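Local coordinates for protein AbyA5 (Verrucosispora maris, PDB 4YWF) that is an esterase-like lyase of the alpha/beta hydrolase superfamily that catalyses acetate elimination in spirotetronate/spirotetramate biosynthesis, at residues L145-E156 with A171-E182; R111-L120 with R130-T138. The protein carries 4 engineered substitutions. All blocks are in the same frame, centred on the assembly; numbering follows the deposited sequence.

How the contacts relate
Both contacts belong to one mixed sheet, but they sit at different depths in it. Contact 1 is buried near the middle of the chain, where parallel strands 143-148 and 171-174 pair and the loops beyond them share a largely buried lysine–carboxylate cluster. Contact 2 is only partly buried and forms the antiparallel hairpin that ends the sheet; its side-chain chemistry centres on arginines set obliquely beside a tryptophan. Strand 127-134 joins the two, since W132 O and A134 O probably accept hydrogen bonds from V174 N and A172 N. Their side chains are also coupled: W132 NE1 donates to E156, and T175 OG1 bonds to R130 O.

Contact 1. Residues L145-E156 with A171-E182; sequences LLMTGGIVSIKE and AAVVTEMPGVGE. Engineered in segment 171-182: M177 (natural residue Leu).
K155 lays its aliphatic chain across the carboxylate of E176 and drives its amino group into a cluster of three acids. NZ bonds to E176 OE2 at 2.8 Å, from above the carboxylate plane, and to E156 OE2 at 2.9 Å on the syn side. Its third salt bridge uses the anti lone pair of E182 OE1, although the modelled 2.5 Å between NZ and OE1 is doubtfully short. The bend at the last torsion of K155 (chi4 -52°) turns NZ into this group. E176 is held in turn: E182 N approaches OE2 from the face opposite K155 NZ, while K155 N reaches OE1 at 3.0 Å. A water bridges E156 OE1 and E176 OE1, and the ammonium probably offsets the crowding of acids. V180 CG1 packs on I154 CG2, and engineered M177 brings its selenium to 4.0 Å from I151 CG2. Behind these loops the strands pair in parallel, from L145 N–A171 O to T175 N–M147 O. They belong to a beta-alpha-beta unit whose helix 162-167 packs on L145, A172 and V174; strands 207-215 and 127-134 flank the pair, helix 94-111 meets I154, E156 and E182, and helix 258-268 meets I151 and V180.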
# COMPACT_ATOMS: atom_id res chain seq x y z
N LEU A 145 1.87 -4.49 -13.44
CA LEU A 145 1.30 -4.67 -12.11
C LEU A 145 1.70 -3.51 -11.22
O LEU A 145 2.88 -3.34 -10.88
CB LEU A 145 1.64 -6.01 -11.50
CG LEU A 145 1.08 -6.29 -10.10
CD1 LEU A 145 -0.43 -6.37 -9.98
CD2 LEU A 145 1.63 -7.64 -9.74
N LEU A 146 0.71 -2.66 -10.92
CA LEU A 146 0.97 -1.58 -10.03
C LEU A 146 0.69 -2.00 -8.55
O LEU A 146 -0.40 -2.44 -8.24
CB LEU A 146 0.15 -0.36 -10.41
CG LEU A 146 0.42 0.38 -11.71
CD1 LEU A 146 -0.45 1.58 -11.79
CD2 LEU A 146 1.86 0.83 -11.91
N MSE A 147 1.64 -1.80 -7.65
CA MSE A 147 1.44 -2.22 -6.26
C MSE A 147 1.63 -1.12 -5.31
O MSE A 147 2.70 -0.47 -5.32
CB MSE A 147 2.41 -3.32 -5.93
CG MSE A 147 2.06 -3.92 -4.56
SE MSE A 147 2.67 -5.79 -4.43
CE MSE A 147 1.91 -6.32 -2.67
N THR A 148 0.65 -0.96 -4.42
CA THR A 148 0.69 -0.01 -3.33
C THR A 148 0.02 -0.53 -2.06
O THR A 148 -0.90 -1.32 -2.11
CB THR A 148 -0.05 1.32 -3.69
OG1 THR A 148 -1.42 1.04 -4.03
CG2 THR A 148 0.62 2.02 -4.85
N GLY A 149 0.51 -0.09 -0.92
CA GLY A 149 -0.09 -0.39 0.35
C GLY A 149 -0.95 0.78 0.86
O GLY A 149 -1.30 1.69 0.12
N GLY A 150 -1.33 0.67 2.13
CA GLY A 150 -2.08 1.65 2.84
C GLY A 150 -1.23 2.71 3.49
O GLY A 150 -0.11 3.00 3.04
N ILE A 151 -1.79 3.35 4.49
CA ILE A 151 -1.29 4.65 4.94
C ILE A 151 -0.03 4.52 5.83
O ILE A 151 0.57 5.57 6.19
CB ILE A 151 -2.39 5.48 5.65
CG1 ILE A 151 -3.07 4.61 6.71
CG2 ILE A 151 -3.41 6.06 4.65
CD1 ILE A 151 -3.70 5.34 7.86
N VAL A 152 0.31 3.30 6.26
CA VAL A 152 1.55 3.09 7.01
C VAL A 152 2.59 2.24 6.26
O VAL A 152 3.70 2.09 6.73
CB VAL A 152 1.33 2.54 8.46
CG1 VAL A 152 0.58 3.57 9.33
CG2 VAL A 152 0.64 1.18 8.47
N SER A 153 2.24 1.73 5.08
CA SER A 153 3.07 0.77 4.29
C SER A 153 4.00 1.49 3.30
O SER A 153 3.54 2.06 2.33
CB SER A 153 2.19 -0.20 3.50
OG SER A 153 1.40 -1.03 4.36
N ILE A 154 5.30 1.45 3.55
CA ILE A 154 6.28 1.93 2.59
C ILE A 154 6.61 0.87 1.56
O ILE A 154 6.37 -0.29 1.76
CB ILE A 154 7.59 2.43 3.25
CG1 ILE A 154 8.32 1.27 3.94
CG2 ILE A 154 7.30 3.65 4.10
CD1 ILE A 154 9.78 1.58 4.25
N LYS A 155 7.17 1.31 0.45
CA LYS A 155 7.24 0.50 -0.78
C LYS A 155 8.32 -0.60 -0.64
O LYS A 155 8.29 -1.65 -1.32
CB LYS A 155 7.55 1.43 -1.98
CG LYS A 155 8.82 2.29 -1.84
CD LYS A 155 9.00 3.34 -2.95
CE LYS A 155 10.34 4.07 -2.82
NZ LYS A 155 10.61 4.66 -1.48
N GLU A 156 9.25 -0.37 0.28
CA GLU A 156 10.27 -1.33 0.58
C GLU A 156 9.68 -2.56 1.27
O GLU A 156 10.33 -3.59 1.30
CB GLU A 156 11.38 -0.69 1.44
CG GLU A 156 12.29 0.27 0.61
CD GLU A 156 11.70 1.66 0.44
OE1 GLU A 156 10.74 2.03 1.20
OE2 GLU A 156 12.16 2.37 -0.46
N ALA A 171 5.45 -6.26 -15.97
CA ALA A 171 6.17 -5.09 -15.54
C ALA A 171 5.58 -4.61 -14.20
O ALA A 171 4.50 -4.06 -14.14
CB ALA A 171 6.08 -4.03 -16.61
N ALA A 172 6.33 -4.83 -13.12
CA ALA A 172 5.87 -4.65 -11.74
C ALA A 172 6.47 -3.36 -11.19
O ALA A 172 7.66 -3.11 -11.35
CB ALA A 172 6.22 -5.86 -10.86
N VAL A 173 5.62 -2.50 -10.64
CA VAL A 173 6.04 -1.22 -10.11
C VAL A 173 5.44 -1.03 -8.73
O VAL A 173 4.19 -0.98 -8.56
CB VAL A 173 5.54 -0.09 -10.95
CG1 VAL A 173 5.96 1.23 -10.33
CG2 VAL A 173 6.05 -0.21 -12.38
N VAL A 174 6.29 -0.88 -7.73
CA VAL A 174 5.84 -0.84 -6.35
C VAL A 174 6.14 0.59 -5.87
O VAL A 174 7.27 1.12 -6.00
CB VAL A 174 6.60 -1.85 -5.47
CG1 VAL A 174 6.30 -1.59 -3.99
CG2 VAL A 174 6.21 -3.30 -5.83
N THR A 175 5.12 1.24 -5.40
CA THR A 175 5.32 2.55 -4.79
C THR A 175 4.54 2.63 -3.47
O THR A 175 4.21 1.56 -2.87
CB THR A 175 4.94 3.63 -5.83
OG1 THR A 175 5.27 4.95 -5.34
CG2 THR A 175 3.48 3.50 -6.17
N GLU A 176 4.22 3.85 -3.04
CA GLU A 176 3.65 4.09 -1.71
C GLU A 176 2.75 5.32 -1.81
O GLU A 176 2.83 6.09 -2.77
CB GLU A 176 4.77 4.31 -0.65
CG GLU A 176 5.79 5.35 -1.14
CD GLU A 176 7.17 5.15 -0.53
OE1 GLU A 176 7.25 4.34 0.38
OE2 GLU A 176 8.15 5.83 -0.96
N MSE A 177 1.85 5.49 -0.84
CA MSE A 177 0.85 6.59 -0.88
C MSE A 177 1.43 7.98 -0.71
O MSE A 177 2.58 8.08 -0.27
CB MSE A 177 -0.22 6.34 0.20
CG MSE A 177 -1.17 5.26 -0.31
SE MSE A 177 -2.68 4.89 0.92
CE MSE A 177 -3.59 6.66 0.71
N PRO A 178 0.66 9.06 -1.04
CA PRO A 178 1.10 10.43 -0.77
C PRO A 178 1.37 10.59 0.68
O PRO A 178 0.53 10.21 1.51
CB PRO A 178 -0.12 11.28 -1.19
CG PRO A 178 -0.78 10.48 -2.26
CD PRO A 178 -0.58 9.05 -1.87
N GLY A 179 2.58 11.05 1.01
CA GLY A 179 2.94 11.29 2.34
C GLY A 179 3.64 10.15 3.02
O GLY A 179 4.13 10.33 4.13
N VAL A 180 3.63 8.95 2.40
CA VAL A 180 4.19 7.77 2.98
C VAL A 180 5.59 7.62 2.41
O VAL A 180 5.79 7.82 1.20
CB VAL A 180 3.31 6.54 2.65
CG1 VAL A 180 3.92 5.26 3.11
CG2 VAL A 180 1.91 6.68 3.24
N GLY A 181 6.57 7.29 3.29
CA GLY A 181 7.92 7.01 2.87
C GLY A 181 8.53 8.20 2.17
O GLY A 181 8.56 9.32 2.73
N GLU A 182 8.92 8.00 0.90
CA GLU A 182 9.56 9.01 0.15
C GLU A 182 8.56 9.75 -0.75
O GLU A 182 8.99 10.65 -1.52
CB GLU A 182 10.67 8.43 -0.73
CG GLU A 182 11.71 7.58 -0.03
CD GLU A 182 12.77 7.17 -1.03
OE1 GLU A 182 12.57 6.18 -1.80
OE2 GLU A 182 13.83 7.87 -1.04
O HOH W 1 3.48 0.73 -0.26
O HOH W 2 1.58 3.13 0.86
O HOH W 3 9.87 4.76 1.42

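Contact 2. Residues R111-L120 with R130-T138; sequences RRTVPGIERL and RAWAAGLST
E118 and A133 form a hydrogen-bonded antiparallel pair, E118 N to A133 O and A133 N to E118 O both being 2.8 Å, and L120 with A131 forms the next, so backbone bonding sets the hairpin's register. Past the strand ends a water takes over, linking G116 O to L136 N. Most apolar contacts lie on the face of L120, A131 and A133, where L120 CD1 meets A133 CB at 4.1 Å and L136 CD1 lies near L120 CD2; away from it, I117 CG2 packs against W132 CE3. On the other face, two arginines, R111 and R119, meet W132. A bend at chi2 (94°) brings R111 NE to 3.4 Å from W132 CZ3, with guanidinium and ring planes 61° apart. Its NH1 bonds in the guanidinium plane to I117 O at 3.2 Å, and NH2 forms a salt bridge to D108. Replacing R111 by an alanine would probably leave I117 O without this donor and D108 without its salt bridge, and remove the contact at W132 CZ3. R119 runs alongside the tryptophan and sets one guanidinium face over W132 CH2. R130 lies over the opposite face, NH1 modelled a doubtful 2.9 Å from R119 NH2, two donors that cannot bond. E121 pairs with R130, and D108 makes a long, weak ion pair with R119, so these acids probably offset part of the positive charge.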
# COMPACT_ATOMS: atom_id res chain seq x y z
N ARG A 111 19.10 -4.43 -3.61
CA ARG A 111 18.61 -4.52 -4.98
C ARG A 111 19.70 -4.36 -6.01
O ARG A 111 19.52 -4.82 -7.15
CB ARG A 111 17.51 -3.50 -5.26
CG ARG A 111 17.98 -2.05 -5.28
CD ARG A 111 18.31 -1.61 -6.68
NE ARG A 111 18.90 -0.27 -6.65
CZ ARG A 111 19.03 0.51 -7.69
NH1 ARG A 111 18.58 0.13 -8.87
NH2 ARG A 111 19.53 1.73 -7.52
N ARG A 112 20.79 -3.68 -5.65
CA ARG A 112 21.94 -3.52 -6.56
C ARG A 112 22.56 -4.89 -6.95
O ARG A 112 23.19 -5.03 -7.98
CB ARG A 112 22.99 -2.55 -6.00
N THR A 113 22.32 -5.91 -6.14
CA THR A 113 22.73 -7.29 -6.44
C THR A 113 21.70 -8.02 -7.35
O THR A 113 21.94 -9.10 -7.86
CB THR A 113 22.93 -8.07 -5.12
OG1 THR A 113 21.68 -8.34 -4.48
CG2 THR A 113 23.80 -7.25 -4.12
N VAL A 114 20.56 -7.40 -7.60
CA VAL A 114 19.45 -8.10 -8.24
C VAL A 114 19.17 -7.49 -9.63
O VAL A 114 18.53 -6.42 -9.74
CB VAL A 114 18.18 -7.98 -7.42
CG1 VAL A 114 17.07 -8.70 -8.13
CG2 VAL A 114 18.40 -8.63 -6.07
N PRO A 115 19.67 -8.16 -10.66
CA PRO A 115 19.45 -7.59 -11.98
C PRO A 115 17.95 -7.45 -12.20
O PRO A 115 17.16 -8.32 -11.78
CB PRO A 115 20.03 -8.65 -12.93
CG PRO A 115 21.00 -9.44 -12.10
CD PRO A 115 20.35 -9.47 -10.74
N GLY A 116 17.56 -6.34 -12.79
CA GLY A 116 16.16 -6.15 -13.14
C GLY A 116 15.45 -5.14 -12.24
O GLY A 116 14.50 -4.51 -12.71
N ILE A 117 15.90 -4.97 -10.98
CA ILE A 117 15.27 -3.99 -10.08
C ILE A 117 15.82 -2.61 -10.34
O ILE A 117 17.01 -2.38 -10.17
CB ILE A 117 15.40 -4.31 -8.57
CG1 ILE A 117 14.91 -5.74 -8.28
CG2 ILE A 117 14.59 -3.30 -7.76
CD1 ILE A 117 14.78 -6.09 -6.80
N GLU A 118 14.93 -1.71 -10.71
CA GLU A 118 15.25 -0.36 -11.07
C GLU A 118 14.46 0.66 -10.28
O GLU A 118 13.31 0.48 -10.02
CB GLU A 118 14.97 -0.14 -12.56
CG GLU A 118 15.32 1.23 -13.10
CD GLU A 118 15.06 1.32 -14.62
OE1 GLU A 118 15.09 0.26 -15.32
OE2 GLU A 118 14.79 2.45 -15.11
N ARG A 119 15.11 1.75 -9.95
CA ARG A 119 14.48 2.88 -9.27
C ARG A 119 13.89 3.84 -10.27
O ARG A 119 14.55 4.23 -11.24
CB ARG A 119 15.56 3.60 -8.45
CG ARG A 119 15.15 4.99 -7.98
CD ARG A 119 16.27 5.66 -7.22
NE ARG A 119 16.11 5.36 -5.82
CZ ARG A 119 17.08 4.96 -5.01
NH1 ARG A 119 18.35 4.87 -5.43
NH2 ARG A 119 16.77 4.71 -3.74
N LEU A 120 12.66 4.25 -10.05
CA LEU A 120 12.01 5.28 -10.81
C LEU A 120 11.84 6.50 -9.88
O LEU A 120 11.48 6.37 -8.74
CB LEU A 120 10.64 4.81 -11.27
CG LEU A 120 10.58 3.50 -12.05
CD1 LEU A 120 9.12 3.18 -12.39
CD2 LEU A 120 11.43 3.62 -13.32
N ARG A 130 9.01 8.40 -5.56
CA ARG A 130 9.90 7.29 -5.95
C ARG A 130 9.19 5.94 -6.00
O ARG A 130 8.20 5.71 -5.28
CB ARG A 130 11.14 7.19 -5.02
CG ARG A 130 12.14 8.29 -5.27
CD ARG A 130 13.11 8.51 -4.12
NE ARG A 130 14.38 9.05 -4.62
CZ ARG A 130 15.58 8.50 -4.45
NH1 ARG A 130 15.74 7.39 -3.72
NH2 ARG A 130 16.66 9.07 -4.99
N ALA A 131 9.72 5.03 -6.82
CA ALA A 131 9.13 3.71 -7.03
C ALA A 131 10.24 2.73 -7.32
O ALA A 131 11.35 3.14 -7.74
CB ALA A 131 8.10 3.80 -8.16
N TRP A 132 9.98 1.46 -7.10
CA TRP A 132 10.90 0.40 -7.48
C TRP A 132 10.20 -0.43 -8.53
O TRP A 132 8.99 -0.65 -8.41
CB TRP A 132 11.25 -0.49 -6.30
CG TRP A 132 12.05 0.17 -5.28
CD1 TRP A 132 11.63 0.57 -4.03
CD2 TRP A 132 13.43 0.54 -5.39
NE1 TRP A 132 12.70 1.17 -3.35
CE2 TRP A 132 13.80 1.16 -4.17
CE3 TRP A 132 14.40 0.37 -6.38
CZ2 TRP A 132 15.07 1.65 -3.95
CZ3 TRP A 132 15.70 0.82 -6.12
CH2 TRP A 132 16.02 1.44 -4.93
N ALA A 133 10.92 -0.90 -9.54
CA ALA A 133 10.30 -1.65 -10.62
C ALA A 133 11.16 -2.80 -11.11
O ALA A 133 12.38 -2.80 -10.91
CB ALA A 133 10.01 -0.73 -11.79
N ALA A 134 10.51 -3.77 -11.75
CA ALA A 134 11.23 -4.88 -12.38
C ALA A 134 10.41 -5.35 -13.51
O ALA A 134 9.23 -5.01 -13.60
CB ALA A 134 11.48 -6.03 -11.43
N GLY A 135 11.05 -6.09 -14.41
CA GLY A 135 10.34 -6.64 -15.58
C GLY A 135 10.09 -5.61 -16.66
O GLY A 135 9.30 -5.86 -17.56
N LEU A 136 10.79 -4.46 -16.63
CA LEU A 136 10.65 -3.48 -17.69
C LEU A 136 11.41 -3.89 -18.97
O LEU A 136 12.40 -4.58 -18.88
CB LEU A 136 11.20 -2.09 -17.26
CG LEU A 136 10.65 -1.48 -15.98
CD1 LEU A 136 11.24 -0.11 -15.68
CD2 LEU A 136 9.15 -1.39 -16.07
N SER A 137 10.95 -3.44 -20.14
CA SER A 137 11.51 -3.90 -21.44
C SER A 137 10.97 -3.05 -22.62
O SER A 137 9.79 -2.80 -22.72
CB SER A 137 11.15 -5.39 -21.67
OG SER A 137 11.80 -5.94 -22.80
N THR A 138 11.86 -2.60 -23.49
CA THR A 138 11.51 -2.00 -24.79
C THR A 138 11.17 -3.04 -25.87
O THR A 138 10.48 -2.70 -26.82
CB THR A 138 12.68 -1.21 -25.38
OG1 THR A 138 13.89 -1.95 -25.16
CG2 THR A 138 12.77 0.22 -24.77
O HOH W 4 13.34 -3.95 -15.21